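Local structure of S-adenosylmethionine-dependent methyltransferase (Clostridium acetobutylicum, 1Y8C) at residues A[27-32]-A[226-231]; A[13-18]-A[235-240]; A[210-213]-A[218-221]. The protein probably catalyses transfer of a methyl group from S-adenosylmethionine to an acceptor substrate. All coordinates share one frame; numbering follows the deposited sequence.

Contact 1 (A[27-32]-A[226-231])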
loop_
_atom_site.group_PDB
_atom_site.type_symbol
_atom_site.label_atom_id
_atom_site.label_comp_id
_atom_site.label_asym_id
_atom_site.label_seq_id
_atom_site.Cartn_x
_atom_site.Cartn_y
_atom_site.Cartn_z
ATOM N N ILE A 27 7.004 11.023 -2.524
ATOM C CA ILE A 27 7.418 10.126 -3.587
ATOM C C ILE A 27 7.952 10.885 -4.785
ATOM O O ILE A 27 8.990 10.527 -5.339
ATOM C CB ILE A 27 6.269 9.224 -4.048
ATOM C CG1 ILE A 27 5.770 8.377 -2.874
ATOM C CG2 ILE A 27 6.754 8.304 -5.156
ATOM C CD1 ILE A 27 4.433 7.718 -3.123
ATOM N N ILE A 28 7.246 11.931 -5.193
ATOM C CA ILE A 28 7.695 12.722 -6.326
ATOM C C ILE A 28 9.084 13.279 -6.014
ATOM O O ILE A 28 9.995 13.227 -6.842
ATOM C CB ILE A 28 6.750 13.906 -6.601
ATOM C CG1 ILE A 28 5.360 13.402 -6.946
ATOM C CG2 ILE A 28 7.298 14.734 -7.758
ATOM C CD1 ILE A 28 5.339 12.577 -8.215
ATOM N N GLU A 29 9.229 13.804 -4.803
ATOM C CA GLU A 29 10.481 14.390 -4.349
ATOM C C GLU A 29 11.637 13.410 -4.513
ATOM O O GLU A 29 12.704 13.746 -5.039
ATOM C CB GLU A 29 10.344 14.806 -2.882
ATOM C CG GLU A 29 11.577 15.450 -2.264
ATOM C CD GLU A 29 11.467 15.567 -0.742
ATOM O OE1 GLU A 29 12.409 16.116 -0.109
ATOM O OE2 GLU A 29 10.438 15.102 -0.179
ATOM N N LYS A 30 11.416 12.190 -4.056
ATOM C CA LYS A 30 12.431 11.159 -4.157
ATOM C C LYS A 30 12.697 10.783 -5.614
ATOM O O LYS A 30 13.822 10.447 -5.982
ATOM C CB LYS A 30 12.006 9.957 -3.312
ATOM C CG LYS A 30 12.192 10.236 -1.824
ATOM C CD LYS A 30 13.684 10.308 -1.508
ATOM C CE LYS A 30 13.986 10.941 -0.155
ATOM N NZ LYS A 30 13.729 12.413 -0.158
ATOM N N CYS A 31 11.668 10.870 -6.446
ATOM C CA CYS A 31 11.815 10.566 -7.866
ATOM C C CYS A 31 12.746 11.578 -8.507
ATOM O O CYS A 31 13.610 11.219 -9.310
ATOM C CB CYS A 31 10.464 10.626 -8.566
ATOM S SG CYS A 31 9.406 9.239 -8.168
ATOM N N VAL A 32 12.552 12.845 -8.147
ATOM C CA VAL A 32 13.372 13.926 -8.660
ATOM C C VAL A 32 14.814 13.774 -8.186
ATOM O O VAL A 32 15.741 13.980 -8.954
ATOM C CB VAL A 32 12.819 15.293 -8.223
ATOM C CG1 VAL A 32 13.809 16.386 -8.565
ATOM C CG2 VAL A 32 11.496 15.553 -8.909
ATOM N N TYR A 226 7.190 7.782 5.057
ATOM C CA TYR A 226 7.300 8.790 3.999
ATOM C C TYR A 226 7.841 10.171 4.403
ATOM O O TYR A 226 7.174 11.192 4.257
ATOM C CB TYR A 226 5.939 8.942 3.297
ATOM C CG TYR A 226 5.453 7.668 2.632
ATOM C CD1 TYR A 226 4.823 6.662 3.376
ATOM C CD2 TYR A 226 5.672 7.442 1.271
ATOM C CE1 TYR A 226 4.429 5.462 2.780
ATOM C CE2 TYR A 226 5.290 6.244 0.667
ATOM C CZ TYR A 226 4.673 5.256 1.420
ATOM O OH TYR A 226 4.342 4.056 0.817
ATOM N N SER A 227 9.074 10.191 4.887
ATOM C CA SER A 227 9.712 11.427 5.286
ATOM C C SER A 227 11.195 11.134 5.408
ATOM O O SER A 227 11.612 9.975 5.382
ATOM C CB SER A 227 9.168 11.906 6.635
ATOM O OG SER A 227 9.655 11.097 7.697
ATOM N N ASN A 228 11.991 12.186 5.547
ATOM C CA ASN A 228 13.430 12.027 5.676
ATOM C C ASN A 228 13.823 11.417 7.012
ATOM O O ASN A 228 14.933 10.923 7.155
ATOM C CB ASN A 228 14.118 13.378 5.526
ATOM C CG ASN A 228 14.005 13.937 4.122
ATOM O OD1 ASN A 228 14.065 15.153 3.925
ATOM N ND2 ASN A 228 13.861 13.053 3.137
ATOM N N LYS A 229 12.926 11.453 7.992
ATOM C CA LYS A 229 13.251 10.893 9.299
ATOM C C LYS A 229 13.746 9.461 9.176
ATOM O O LYS A 229 13.269 8.692 8.338
ATOM C CB LYS A 229 12.041 10.925 10.232
ATOM C CG LYS A 229 11.487 12.314 10.533
ATOM C CD LYS A 229 10.321 12.226 11.529
ATOM C CE LYS A 229 9.094 11.535 10.920
ATOM N NZ LYS A 229 8.055 11.188 11.936
ATOM N N LYS A 230 14.713 9.118 10.023
ATOM C CA LYS A 230 15.311 7.787 10.061
ATOM C C LYS A 230 14.436 6.798 10.851
ATOM O O LYS A 230 13.678 7.191 11.734
ATOM C CB LYS A 230 16.700 7.882 10.696
ATOM C CG LYS A 230 17.354 6.548 10.935
ATOM C CD LYS A 230 18.779 6.689 11.443
ATOM C CE LYS A 230 19.497 5.320 11.453
ATOM N NZ LYS A 230 19.703 4.730 10.071
ATOM N N VAL A 231 14.536 5.515 10.517
ATOM C CA VAL A 231 13.764 4.474 11.196
ATOM C C VAL A 231 14.313 4.237 12.603
ATOM O O VAL A 231 15.517 4.084 12.794
ATOM C CB VAL A 231 13.817 3.145 10.410
ATOM C CG1 VAL A 231 13.140 2.035 11.196
ATOM C CG2 VAL A 231 13.148 3.328 9.072
#
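I27 and Y226 form a small, buried apolar contact that brings helix 20-32 against the loop between strands 217-224 and 237-244. The two side chains lie alongside each other and point the same way. I27 CG1 sits beside the backbone N (chi1 -60°), which carries its long branch toward the tyrosine. CD1 of that branch lies 4.2 Å from Y226 CE2 and approaches the ring obliquely. Y226 is held from several directions: its ring stacks on W23, one helical turn before I27, and its OH is hydrogen-bonded to D141 OD2. The stack and the hydrogen bond restrict how the ring can turn. L51 and L55, from the loop and helix 52-55, continue the packing around I27.

One turn further along the helix, K30 crosses the N228 side chain at a slant, while F26 packs against both N228 and Y226. The K30 ammonium has its salt bridge with E33, and the link to E29 is long, so charge pairing at this margin stays within the helix and the residue that follows it. Helix and loop belong to a domain whose 3-2-1-4-5-7-6 strand order is that of the Rossmann-like class I methyltransferase fold.

Contact 2 (A[13-18]-A[235-240])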
loop_
_atom_site.group_PDB
_atom_site.type_symbol
_atom_site.label_atom_id
_atom_site.label_comp_id
_atom_site.label_asym_id
_atom_site.label_seq_id
_atom_site.Cartn_x
_atom_site.Cartn_y
_atom_site.Cartn_z
ATOM N N LEU A 13 -9.558 6.068 10.046
ATOM C CA LEU A 13 -9.769 5.522 11.369
ATOM C C LEU A 13 -8.872 4.336 11.715
ATOM O O LEU A 13 -8.270 4.301 12.792
ATOM C CB LEU A 13 -11.243 5.144 11.546
ATOM C CG LEU A 13 -12.262 6.266 11.292
ATOM C CD1 LEU A 13 -13.671 5.729 11.488
ATOM C CD2 LEU A 13 -12.012 7.442 12.223
ATOM N N ILE A 14 -8.759 3.368 10.815
ATOM C CA ILE A 14 -7.939 2.200 11.103
ATOM C C ILE A 14 -6.445 2.465 10.927
ATOM O O ILE A 14 -5.657 2.215 11.841
ATOM C CB ILE A 14 -8.360 1.003 10.229
ATOM C CG1 ILE A 14 -9.884 0.833 10.272
ATOM C CG2 ILE A 14 -7.684 -0.254 10.722
ATOM C CD1 ILE A 14 -10.471 0.724 11.671
ATOM N N ARG A 15 -6.057 2.971 9.757
ATOM C CA ARG A 15 -4.649 3.279 9.483
ATOM C C ARG A 15 -4.183 4.449 10.365
ATOM O O ARG A 15 -3.162 4.353 11.045
ATOM C CB ARG A 15 -4.463 3.610 7.993
ATOM C CG ARG A 15 -4.855 2.468 7.056
ATOM C CD ARG A 15 -3.824 2.257 5.955
ATOM N NE ARG A 15 -3.657 0.842 5.623
ATOM C CZ ARG A 15 -4.534 0.111 4.937
ATOM N NH1 ARG A 15 -5.656 0.656 4.494
ATOM N NH2 ARG A 15 -4.294 -1.169 4.701
ATOM N N ALA A 16 -4.943 5.544 10.335
ATOM C CA ALA A 16 -4.678 6.737 11.139
ATOM C C ALA A 16 -3.429 7.566 10.825
ATOM O O ALA A 16 -3.328 8.720 11.256
ATOM C CB ALA A 16 -4.682 6.367 12.632
ATOM N N ASP A 17 -2.472 7.005 10.100
ATOM C CA ASP A 17 -1.264 7.763 9.792
ATOM C C ASP A 17 -1.052 7.915 8.286
ATOM O O ASP A 17 0.076 7.904 7.796
ATOM C CB ASP A 17 -0.046 7.085 10.435
ATOM C CG ASP A 17 0.300 5.748 9.787
ATOM O OD1 ASP A 17 -0.619 4.979 9.444
ATOM O OD2 ASP A 17 1.502 5.469 9.639
ATOM N N VAL A 18 -2.148 8.089 7.560
ATOM C CA VAL A 18 -2.083 8.225 6.122
ATOM C C VAL A 18 -2.460 9.605 5.610
ATOM O O VAL A 18 -3.497 10.147 5.976
ATOM C CB VAL A 18 -3.008 7.205 5.449
ATOM C CG1 VAL A 18 -2.866 7.293 3.943
ATOM C CG2 VAL A 18 -2.689 5.811 5.949
ATOM N N THR A 235 9.280 2.990 15.327
ATOM C CA THR A 235 8.649 3.384 14.072
ATOM C C THR A 235 7.487 2.449 13.745
ATOM O O THR A 235 7.594 1.247 13.909
ATOM C CB THR A 235 9.659 3.344 12.930
ATOM O OG1 THR A 235 10.739 4.237 13.227
ATOM C CG2 THR A 235 8.998 3.762 11.617
ATOM N N GLU A 236 6.375 3.000 13.284
ATOM C CA GLU A 236 5.233 2.164 12.982
ATOM C C GLU A 236 5.070 1.844 11.505
ATOM O O GLU A 236 4.455 0.843 11.149
ATOM C CB GLU A 236 3.960 2.816 13.500
ATOM C CG GLU A 236 3.991 3.116 14.976
ATOM C CD GLU A 236 2.608 3.367 15.544
ATOM O OE1 GLU A 236 1.677 3.651 14.749
ATOM O OE2 GLU A 236 2.451 3.280 16.784
ATOM N N ARG A 237 5.610 2.691 10.641
ATOM C CA ARG A 237 5.482 2.471 9.205
ATOM C C ARG A 237 6.796 2.771 8.500
ATOM O O ARG A 237 7.268 3.900 8.496
ATOM C CB ARG A 237 4.362 3.352 8.625
ATOM C CG ARG A 237 4.085 3.071 7.155
ATOM C CD ARG A 237 2.952 3.918 6.587
ATOM N NE ARG A 237 1.663 3.637 7.200
ATOM C CZ ARG A 237 0.870 2.612 6.891
ATOM N NH1 ARG A 237 1.223 1.738 5.957
ATOM N NH2 ARG A 237 -0.293 2.453 7.522
ATOM N N ILE A 238 7.378 1.749 7.895
ATOM C CA ILE A 238 8.639 1.905 7.210
ATOM C C ILE A 238 8.497 2.047 5.702
ATOM O O ILE A 238 7.847 1.231 5.045
ATOM C CB ILE A 238 9.567 0.715 7.531
ATOM C CG1 ILE A 238 9.854 0.694 9.040
ATOM C CG2 ILE A 238 10.834 0.812 6.702
ATOM C CD1 ILE A 238 10.607 -0.520 9.559
ATOM N N THR A 239 9.093 3.097 5.147
ATOM C CA THR A 239 9.026 3.285 3.706
ATOM C C THR A 239 10.357 2.957 3.055
ATOM O O THR A 239 11.361 3.600 3.324
ATOM C CB THR A 239 8.639 4.714 3.333
ATOM O OG1 THR A 239 7.294 4.984 3.768
ATOM C CG2 THR A 239 8.721 4.887 1.816
ATOM N N TYR A 240 10.354 1.930 2.214
ATOM C CA TYR A 240 11.552 1.517 1.504
ATOM C C TYR A 240 11.595 2.125 0.106
ATOM O O TYR A 240 10.565 2.313 -0.557
ATOM C CB TYR A 240 11.609 0.001 1.341
ATOM C CG TYR A 240 12.058 -0.772 2.559
ATOM C CD1 TYR A 240 11.134 -1.221 3.508
ATOM C CD2 TYR A 240 13.402 -1.091 2.744
ATOM C CE1 TYR A 240 11.531 -1.974 4.605
ATOM C CE2 TYR A 240 13.818 -1.844 3.839
ATOM C CZ TYR A 240 12.872 -2.283 4.764
ATOM O OH TYR A 240 13.289 -3.046 5.829
#
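R237 and D17 are joined by a side-on, two-nitrogen salt bridge, which ties the chain just after helix 3-15 to the start of strand 237-244 in the Rossmann-like methyltransferase sheet. R237 CB already lies near the carboxylate, 3.7 Å from D17 OD2. With CG anti to the backbone N (chi1 -174°), the side chain extends from the strand toward residues 13-18, and CD also passes close to D17 OD2. A bend at chi3 then turns the guanidinium so that its edge meets the aspartate. NE donates to D17 OD2 at 3.1 Å, with the oxygen close to the guanidinium plane, although the approach to that oxygen is tilted out of the carboxylate plane, on the syn side. NH2 donates to D17 OD1 at 3.2 Å, with an N-H...O angle of 159° and use of the syn lone pair. A further bond from NE to OD1 is weak. The two groups are not quite coplanar, their planes being 29° apart.

The remaining nitrogen, NH1, forms salt bridges with D141 and D110, so the arginine spans acidic groups from different parts of the fold and its rotation is fixed from two sides. R15 approaches the same cluster obliquely. Its NE pairs with D110 and its NH1 with D11, so D110 is shared by the two arginines and would offset their like charges. V18 CG2 lies loosely against the guanidinium, 4.4 Å from R237 NH2, approaching it obliquely. At the tip of R237, NH2 lies 3.9 Å from R15 CD.

Contact 3 (A[210-213]-A[218-221])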
loop_
_atom_site.group_PDB
_atom_site.type_symbol
_atom_site.label_atom_id
_atom_site.label_comp_id
_atom_site.label_asym_id
_atom_site.label_seq_id
_atom_site.Cartn_x
_atom_site.Cartn_y
_atom_site.Cartn_z
ATOM N N LYS A 210 16.793 -9.055 3.427
ATOM C CA LYS A 210 17.265 -10.300 2.824
ATOM C C LYS A 210 16.412 -10.651 1.595
ATOM O O LYS A 210 16.945 -10.892 0.516
ATOM C CB LYS A 210 17.221 -11.442 3.849
ATOM C CG LYS A 210 17.950 -12.707 3.389
ATOM C CD LYS A 210 17.995 -13.807 4.461
ATOM C CE LYS A 210 16.665 -14.547 4.609
ATOM N NZ LYS A 210 16.306 -15.374 3.408
ATOM N N TYR A 211 15.091 -10.662 1.766
ATOM C CA TYR A 211 14.175 -10.972 0.675
ATOM C C TYR A 211 14.321 -9.999 -0.487
ATOM O O TYR A 211 14.099 -10.363 -1.638
ATOM C CB TYR A 211 12.733 -10.960 1.180
ATOM C CG TYR A 211 12.449 -11.987 2.258
ATOM C CD1 TYR A 211 11.321 -11.877 3.076
ATOM C CD2 TYR A 211 13.301 -13.078 2.450
ATOM C CE1 TYR A 211 11.053 -12.829 4.061
ATOM C CE2 TYR A 211 13.040 -14.035 3.429
ATOM C CZ TYR A 211 11.913 -13.908 4.230
ATOM O OH TYR A 211 11.640 -14.878 5.175
ATOM N N LEU A 212 14.685 -8.758 -0.191
ATOM C CA LEU A 212 14.870 -7.776 -1.246
ATOM C C LEU A 212 16.052 -8.189 -2.099
ATOM O O LEU A 212 15.935 -8.291 -3.316
ATOM C CB LEU A 212 15.135 -6.390 -0.664
ATOM C CG LEU A 212 13.921 -5.535 -0.319
ATOM C CD1 LEU A 212 14.395 -4.216 0.253
ATOM C CD2 LEU A 212 13.079 -5.305 -1.559
ATOM N N LYS A 213 17.190 -8.423 -1.450
ATOM C CA LYS A 213 18.407 -8.828 -2.144
ATOM C C LYS A 213 18.129 -10.039 -3.023
ATOM O O LYS A 213 18.655 -10.160 -4.128
ATOM C CB LYS A 213 19.505 -9.166 -1.131
ATOM C CG LYS A 213 20.172 -7.951 -0.485
ATOM C CD LYS A 213 21.121 -7.256 -1.458
ATOM C CE LYS A 213 22.042 -6.270 -0.753
ATOM N NZ LYS A 213 23.138 -5.821 -1.659
ATOM N N ASN A 218 18.333 -3.364 -4.830
ATOM C CA ASN A 218 19.228 -2.680 -3.890
ATOM C C ASN A 218 18.489 -1.556 -3.143
ATOM O O ASN A 218 17.673 -0.837 -3.729
ATOM C CB ASN A 218 20.444 -2.104 -4.648
ATOM C CG ASN A 218 21.438 -1.384 -3.728
ATOM O OD1 ASN A 218 21.999 -1.984 -2.803
ATOM N ND2 ASN A 218 21.661 -0.090 -3.986
ATOM N N ILE A 219 18.777 -1.405 -1.852
ATOM C CA ILE A 219 18.123 -0.371 -1.051
ATOM C C ILE A 219 18.755 1.003 -1.250
ATOM O O ILE A 219 19.966 1.172 -1.111
ATOM C CB ILE A 219 18.147 -0.723 0.459
ATOM C CG1 ILE A 219 17.447 -2.060 0.693
ATOM C CG2 ILE A 219 17.424 0.352 1.263
ATOM C CD1 ILE A 219 17.449 -2.495 2.133
ATOM N N LEU A 220 17.922 1.982 -1.585
ATOM C CA LEU A 220 18.388 3.343 -1.815
ATOM C C LEU A 220 18.095 4.207 -0.597
ATOM O O LEU A 220 18.674 5.277 -0.418
ATOM C CB LEU A 220 17.699 3.934 -3.050
ATOM C CG LEU A 220 18.581 4.211 -4.275
ATOM C CD1 LEU A 220 19.386 2.973 -4.649
ATOM C CD2 LEU A 220 17.706 4.645 -5.432
ATOM N N ASP A 221 17.187 3.741 0.245
ATOM C CA ASP A 221 16.849 4.482 1.433
ATOM C C ASP A 221 15.770 3.756 2.201
ATOM O O ASP A 221 14.918 3.094 1.616
ATOM C CB ASP A 221 16.381 5.894 1.080
ATOM C CG ASP A 221 16.830 6.934 2.110
ATOM O OD1 ASP A 221 16.861 6.607 3.321
ATOM O OD2 ASP A 221 17.137 8.078 1.705
#
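L212 and I219 pack tip against branch where helix 205-214 lies on an edge strand of the mixed sheet, 217-224. L212 CD1 is 3.8 Å from I219 CG1 and 4.0 Å from I219 CD1, so a single leucine methyl rests on the long branch of the isoleucine. The two side chains cross at about a right angle. I219 CG1 lies beside the backbone N (chi1 -59°), and this brings CG1 and CD1 to the helix although CB itself does not point at the helix.

Nearer the connection between helix and strand, K213 and N218 run side by side. The chain there turns back sharply, and the CA atoms of K213 and N218 are 6.4 Å apart. K213 NZ comes within 4.2 Å of N218 OD1, and no hydrogen bond forms across the two segments. It is the lysine that makes the reach: the asparagine CB starts away from the helix, and the long K213 chain, bent at chi2, runs out alongside N218.

Outside this pair of contacts, L212 also packs on Y240 and V242 of the neighbouring strand 237-244, so it bridges two strands from one side of the sheet. That strand fixes the other partner through its backbone: N218 is hydrogen-bonded to K243, while L220 and D221 both face L241 in a classic beta bulge, where the chain turns a corner. The preceding residue, Y211, packs on L121 and F125 of helix 118-129, so helix 205-214 also contacts that helix. With only apolar contact between L212 and I219, and a distant polar pair at the rim, the helix is seated on the strand by hydrophobic packing, and direction-specific bonds are left to the backbone of the sheet.

Overall arrangement
Strand 237-244 connects the three contacts. Contacts 1 and 2 have centres 14 Å apart and meet where Y226 N lies 3.1 Å from T239 OG1, a probable hydrogen bond; D141 also serves both, receiving Y226 through one oxygen and R237 through the other. Contacts 2 and 3, with centres 20 Å apart, touch through Y240, whose CE2 lies 4.1 Å from I219 CD1. Contacts 1 and 3 do not touch, their nearest atoms being about 5 Å apart. Along strand 237-244 the side chains alternate, R237 and T239 on one face and I238 and Y240 on the other, the latter facing helix 205-214.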